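Ancylostoma secreted protein 2 (Necator americanus, PDB 4NUO) is a secreted hookworm protein of the CAP (cysteine-rich secretory protein) family that binds zinc or copper, its biological role not firmly established. Local coordinates at residues A127-G132 and R144-Y149; H148-V153 and K186-K191. All coordinates share one frame; numbering follows the deposited sequence.

Interaction 1. Residues A127-G132 and R144-Y149; sequences AEKGVG and RGVGHY. With ZN (zinc ion), chain B.
Two cationic side chains, K129 and R144, reach across in opposite senses and each takes hold of a backbone carbonyl. K129, extended beyond CG, sets NZ 2.8 Å from G145 O, the donor tilted only 18° from the carbonyl plane; its CD lies alongside the same oxygen. R144 folds back at chi3 (43°), which turns the edge of the guanidinium onto G130. Its NH1 lies 2.8 Å from G130 O and stands 41° out of that carbonyl's plane, while the oxygen itself lies close to the guanidinium plane. NH2 may share this oxygen, but its modelled position is doubtful.

Among the apolar contacts, V146 CG1 rests against K129 CB at 3.8 Å, and V131 CG2 approaches the ring of Y149 obliquely, 3.9 Å from CE2; L126 and L141 extend this patch.

Next to the contact, H148 NE2 binds the zinc ion at 2.3 Å, alongside two waters and H88, in the CAP-family metal site. E125 of helix 111-129 accepts a hydrogen bond from Y149 N. The lysine and arginine thus fasten the exit of helix 111-129 to the loop leading into the metal-binding helix.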
loop_
_atom_site.group_PDB
_atom_site.type_symbol
_atom_site.label_atom_id
_atom_site.label_comp_id
_atom_site.label_asym_id
_atom_site.label_seq_id
_atom_site.Cartn_x
_atom_site.Cartn_y
_atom_site.Cartn_z
ATOM N N ALA A 127 11.889 6.957 0.573
ATOM C CA ALA A 127 12.872 7.837 1.205
ATOM C C ALA A 127 14.222 7.150 1.396
ATOM O O ALA A 127 15.279 7.803 1.340
ATOM C CB ALA A 127 12.349 8.336 2.536
ATOM N N GLU A 128 14.195 5.840 1.623
ATOM C CA GLU A 128 15.419 5.119 1.978
ATOM C C GLU A 128 16.202 4.627 0.768
ATOM O O GLU A 128 17.428 4.765 0.728
ATOM C CB GLU A 128 15.116 3.954 2.926
ATOM C CG GLU A 128 14.633 4.391 4.304
ATOM C CD GLU A 128 14.739 3.287 5.349
ATOM O OE1 GLU A 128 15.170 2.167 4.999
ATOM O OE2 GLU A 128 14.398 3.549 6.524
ATOM N N LYS A 129 15.502 4.055 -0.212
ATOM C CA LYS A 129 16.158 3.484 -1.385
ATOM C C LYS A 129 16.102 4.418 -2.583
ATOM O O LYS A 129 16.957 4.361 -3.469
ATOM C CB LYS A 129 15.550 2.128 -1.747
ATOM C CG LYS A 129 15.749 1.082 -0.656
ATOM C CD LYS A 129 15.054 -0.225 -0.981
ATOM C CE LYS A 129 15.271 -1.231 0.147
ATOM N NZ LYS A 129 14.295 -2.360 0.135
ATOM N N GLY A 130 15.090 5.275 -2.610
ATOM C CA GLY A 130 14.921 6.197 -3.721
ATOM C C GLY A 130 14.186 5.552 -4.880
ATOM O O GLY A 130 14.306 4.345 -5.120
ATOM N N VAL A 131 13.409 6.351 -5.605
ATOM C CA VAL A 131 12.765 5.854 -6.809
ATOM C C VAL A 131 13.196 6.697 -8.000
ATOM O O VAL A 131 13.643 6.162 -9.019
ATOM C CB VAL A 131 11.222 5.826 -6.677
ATOM C CG1 VAL A 131 10.573 5.530 -8.026
ATOM C CG2 VAL A 131 10.804 4.772 -5.664
ATOM N N GLY A 132 13.076 8.012 -7.863
ATOM C CA GLY A 132 13.421 8.922 -8.946
ATOM C C GLY A 132 12.229 9.372 -9.782
ATOM O O GLY A 132 11.086 9.006 -9.498
ATOM N N ARG A 144 15.243 -3.097 -7.413
ATOM C CA ARG A 144 15.875 -2.284 -6.374
ATOM C C ARG A 144 15.209 -2.420 -5.007
ATOM O O ARG A 144 15.712 -1.887 -4.017
ATOM C CB ARG A 144 15.954 -0.813 -6.797
ATOM C CG ARG A 144 16.839 -0.599 -8.015
ATOM C CD ARG A 144 17.088 0.877 -8.310
ATOM N NE ARG A 144 17.356 1.605 -7.078
ATOM C CZ ARG A 144 16.542 2.530 -6.583
ATOM N NH1 ARG A 144 15.443 2.864 -7.245
ATOM N NH2 ARG A 144 16.838 3.134 -5.441
ATOM N N GLY A 145 14.088 -3.135 -4.949
ATOM C CA GLY A 145 13.436 -3.411 -3.679
ATOM C C GLY A 145 12.587 -2.257 -3.182
ATOM O O GLY A 145 12.540 -1.976 -1.982
ATOM N N VAL A 146 11.917 -1.584 -4.110
ATOM C CA VAL A 146 10.997 -0.507 -3.761
ATOM C C VAL A 146 9.554 -0.925 -4.022
ATOM O O VAL A 146 8.649 -0.080 -4.070
ATOM C CB VAL A 146 11.302 0.761 -4.566
ATOM C CG1 VAL A 146 12.626 1.363 -4.118
ATOM C CG2 VAL A 146 11.316 0.449 -6.054
ATOM N N GLY A 147 9.346 -2.233 -4.163
ATOM C CA GLY A 147 8.071 -2.775 -4.601
ATOM C C GLY A 147 6.930 -2.699 -3.602
ATOM O O GLY A 147 5.764 -2.802 -3.992
ATOM N N HIS A 148 7.241 -2.543 -2.316
ATOM C CA HIS A 148 6.181 -2.322 -1.342
ATOM C C HIS A 148 5.668 -0.900 -1.461
ATOM O O HIS A 148 4.449 -0.673 -1.519
ATOM C CB HIS A 148 6.673 -2.591 0.071
ATOM C CG HIS A 148 7.083 -4.011 0.297
ATOM N ND1 HIS A 148 7.897 -4.383 1.335
ATOM C CD2 HIS A 148 6.761 -5.142 -0.371
ATOM C CE1 HIS A 148 8.083 -5.698 1.293
ATOM N NE2 HIS A 148 7.406 -6.172 0.270
ATOM N N TYR A 149 6.595 0.051 -1.534
ATOM C CA TYR A 149 6.221 1.433 -1.821
ATOM C C TYR A 149 5.420 1.583 -3.120
ATOM O O TYR A 149 4.378 2.231 -3.134
ATOM C CB TYR A 149 7.451 2.348 -1.881
ATOM C CG TYR A 149 7.129 3.677 -2.521
ATOM C CD1 TYR A 149 6.458 4.663 -1.810
ATOM C CD2 TYR A 149 7.461 3.935 -3.850
ATOM C CE1 TYR A 149 6.147 5.888 -2.394
ATOM C CE2 TYR A 149 7.148 5.155 -4.439
ATOM C CZ TYR A 149 6.497 6.125 -3.703
ATOM O OH TYR A 149 6.172 7.339 -4.281
HETATM ZN ZN ZN B . 7.800 -8.096 -0.970
HETATM O O HOH W 1 9.302 -9.084 0.738
HETATM O O HOH W 2 9.225 -7.468 -2.958
#

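Interaction 2. Residues H148-V153 and K186-K191; sequences HYTQMV and KDIYEK. With ZN (zinc ion), chain B.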
loop_
_atom_site.group_PDB
_atom_site.type_symbol
_atom_site.label_atom_id
_atom_site.label_comp_id
_atom_site.label_asym_id
_atom_site.label_seq_id
_atom_site.Cartn_x
_atom_site.Cartn_y
_atom_site.Cartn_z
ATOM N N HIS A 148 7.241 -2.543 -2.316
ATOM C CA HIS A 148 6.181 -2.322 -1.342
ATOM C C HIS A 148 5.668 -0.900 -1.461
ATOM O O HIS A 148 4.449 -0.673 -1.519
ATOM C CB HIS A 148 6.673 -2.591 0.071
ATOM C CG HIS A 148 7.083 -4.011 0.297
ATOM N ND1 HIS A 148 7.897 -4.383 1.335
ATOM C CD2 HIS A 148 6.761 -5.142 -0.371
ATOM C CE1 HIS A 148 8.083 -5.698 1.293
ATOM N NE2 HIS A 148 7.406 -6.172 0.270
ATOM N N TYR A 149 6.595 0.051 -1.534
ATOM C CA TYR A 149 6.221 1.433 -1.821
ATOM C C TYR A 149 5.420 1.583 -3.120
ATOM O O TYR A 149 4.378 2.231 -3.134
ATOM C CB TYR A 149 7.451 2.348 -1.881
ATOM C CG TYR A 149 7.129 3.677 -2.521
ATOM C CD1 TYR A 149 6.458 4.663 -1.810
ATOM C CD2 TYR A 149 7.461 3.935 -3.850
ATOM C CE1 TYR A 149 6.147 5.888 -2.394
ATOM C CE2 TYR A 149 7.148 5.155 -4.439
ATOM C CZ TYR A 149 6.497 6.125 -3.703
ATOM O OH TYR A 149 6.172 7.339 -4.281
ATOM N N THR A 150 5.920 1.026 -4.214
ATOM C CA THR A 150 5.259 1.222 -5.503
ATOM C C THR A 150 3.847 0.659 -5.507
ATOM O O THR A 150 2.953 1.233 -6.111
ATOM C CB THR A 150 6.096 0.686 -6.697
ATOM O OG1 THR A 150 6.293 -0.727 -6.565
ATOM C CG2 THR A 150 7.444 1.373 -6.745
ATOM N N GLN A 151 3.630 -0.440 -4.796
ATOM C CA GLN A 151 2.281 -0.976 -4.669
ATOM C C GLN A 151 1.377 -0.066 -3.828
ATOM O O GLN A 151 0.187 0.087 -4.137
ATOM C CB GLN A 151 2.305 -2.402 -4.091
ATOM C CG GLN A 151 0.919 -2.975 -3.830
ATOM C CD GLN A 151 0.103 -3.188 -5.107
ATOM O OE1 GLN A 151 0.178 -4.250 -5.736
ATOM N NE2 GLN A 151 -0.692 -2.182 -5.488
ATOM N N MET A 152 1.928 0.538 -2.775
ATOM C CA MET A 152 1.143 1.455 -1.946
ATOM C C MET A 152 0.639 2.653 -2.731
ATOM O O MET A 152 -0.467 3.135 -2.479
ATOM C CB MET A 152 1.943 1.965 -0.739
ATOM C CG MET A 152 2.079 0.974 0.385
ATOM S SD MET A 152 2.831 1.746 1.822
ATOM C CE MET A 152 1.447 2.706 2.395
ATOM N N VAL A 153 1.439 3.139 -3.675
ATOM C CA VAL A 153 1.068 4.348 -4.411
ATOM C C VAL A 153 0.703 4.066 -5.868
ATOM O O VAL A 153 0.653 4.979 -6.699
ATOM C CB VAL A 153 2.169 5.440 -4.331
ATOM C CG1 VAL A 153 2.441 5.807 -2.874
ATOM C CG2 VAL A 153 3.460 4.968 -5.025
ATOM N N LYS A 186 4.702 -0.739 -16.793
ATOM C CA LYS A 186 3.649 0.264 -16.623
ATOM C C LYS A 186 4.139 1.364 -15.684
ATOM O O LYS A 186 5.057 1.141 -14.893
ATOM C CB LYS A 186 2.379 -0.369 -16.050
ATOM C CG LYS A 186 1.820 -1.531 -16.855
ATOM C CD LYS A 186 1.524 -1.133 -18.292
ATOM C CE LYS A 186 1.028 -2.333 -19.103
ATOM N NZ LYS A 186 -0.288 -2.860 -18.625
ATOM N N ASP A 187 3.542 2.550 -15.762
ATOM C CA ASP A 187 3.907 3.615 -14.835
ATOM C C ASP A 187 3.220 3.389 -13.500
ATOM O O ASP A 187 2.064 2.970 -13.463
ATOM C CB ASP A 187 3.496 4.982 -15.378
ATOM C CG ASP A 187 4.260 5.370 -16.620
ATOM O OD1 ASP A 187 5.320 4.764 -16.886
ATOM O OD2 ASP A 187 3.796 6.287 -17.327
ATOM N N ILE A 188 3.924 3.686 -12.412
ATOM C CA ILE A 188 3.355 3.584 -11.068
ATOM C C ILE A 188 2.147 4.511 -10.958
ATOM O O ILE A 188 1.084 4.115 -10.491
ATOM C CB ILE A 188 4.395 3.968 -10.004
ATOM C CG1 ILE A 188 5.614 3.050 -10.114
ATOM C CG2 ILE A 188 3.804 3.882 -8.589
ATOM C CD1 ILE A 188 6.878 3.625 -9.475
ATOM N N TYR A 189 2.321 5.748 -11.401
ATOM C CA TYR A 189 1.203 6.670 -11.539
ATOM C C TYR A 189 1.520 7.690 -12.622
ATOM O O TYR A 189 2.690 7.898 -12.984
ATOM C CB TYR A 189 0.860 7.361 -10.205
ATOM C CG TYR A 189 2.001 8.107 -9.540
ATOM C CD1 TYR A 189 2.284 9.428 -9.876
ATOM C CD2 TYR A 189 2.765 7.507 -8.552
ATOM C CE1 TYR A 189 3.310 10.129 -9.251
ATOM C CE2 TYR A 189 3.807 8.196 -7.931
ATOM C CZ TYR A 189 4.078 9.496 -8.288
ATOM O OH TYR A 189 5.112 10.177 -7.667
ATOM N N GLU A 190 0.471 8.320 -13.143
ATOM C CA GLU A 190 0.641 9.356 -14.161
ATOM C C GLU A 190 1.123 10.657 -13.531
ATOM O O GLU A 190 0.541 11.133 -12.541
ATOM C CB GLU A 190 -0.682 9.583 -14.886
ATOM C CG GLU A 190 -1.114 8.356 -15.675
ATOM C CD GLU A 190 -2.532 8.446 -16.193
ATOM O OE1 GLU A 190 -3.196 7.380 -16.248
ATOM O OE2 GLU A 190 -2.969 9.566 -16.555
ATOM N N LYS A 191 2.183 11.231 -14.097
ATOM C CA LYS A 191 2.728 12.486 -13.583
ATOM C C LYS A 191 1.938 13.699 -14.075
ATOM O O LYS A 191 1.562 13.781 -15.251
ATOM C CB LYS A 191 4.204 12.635 -13.955
ATOM C CG LYS A 191 5.091 11.528 -13.402
ATOM C CD LYS A 191 6.559 11.936 -13.404
ATOM C CE LYS A 191 7.167 11.961 -14.763
ATOM N NZ LYS A 191 8.595 12.400 -14.657
HETATM ZN ZN ZN B . 7.800 -8.096 -0.970
HETATM O O HOH W 3 7.092 7.909 -6.705
HETATM O O HOH W 1 9.302 -9.084 0.738
HETATM O O HOH W 2 9.225 -7.468 -2.958
#
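I188 sets one branch against T150 of helix 147-152 and the other against V153, the residue just past it. The CD1 methyl meets T150 CG2 at 3.6 Å, the two side chains crossing at about a right angle, and CG2 sits 3.7 Å from V153 CG2. CG2 of I188 also lies 3.7 Å from the carbonyl oxygen of T150, close to the helix backbone. Beside it the Y189 ring brings CD2 to 3.8 Å from V153 O, and one water bridges the tyrosines, 2.7 Å from Y149 OH and donating to Y189 OH at 3.2 Å. On the helix side V153 CG2 lies over one face of the Y149 ring, toward its rim.

This is where the long loop between strands 171-178 and 207-208 packs against the short helix of the CAP fold that carries the metal ligand H148. With chi1 at 62°, T150 directs OG1 to N182 and leaves its methyl for the isoleucine. Y189 OH has a second partner in P59 O, and A61, L135 and V45 also touch the tyrosine. Backbone hydrogen bonds between I188 and both L135 and Q155 hold the loop in place, and E190 N bonds to Q155 OE1.

Both interactions use helix 147-152 and have H148 and Y149 in common, with centres about 10 Å apart. Interaction 1 lies at the start of that helix and is partly buried, its charged residues lying at the surface; interaction 2 involves the later turn and the residue after it, and all five of its touching residues are buried. The chemistry follows: direct bonds from cations to main-chain oxygens in the first, methyl packing and a water shared by two tyrosines in the second. Y149 joins them, its ring meeting V131 in 127-132 and its hydroxyl sharing the water with Y189 in 186-191. The helix bearing the zinc ligand is therefore contacted by the end of helix 111-129 with its following loop and by the loop 186-191.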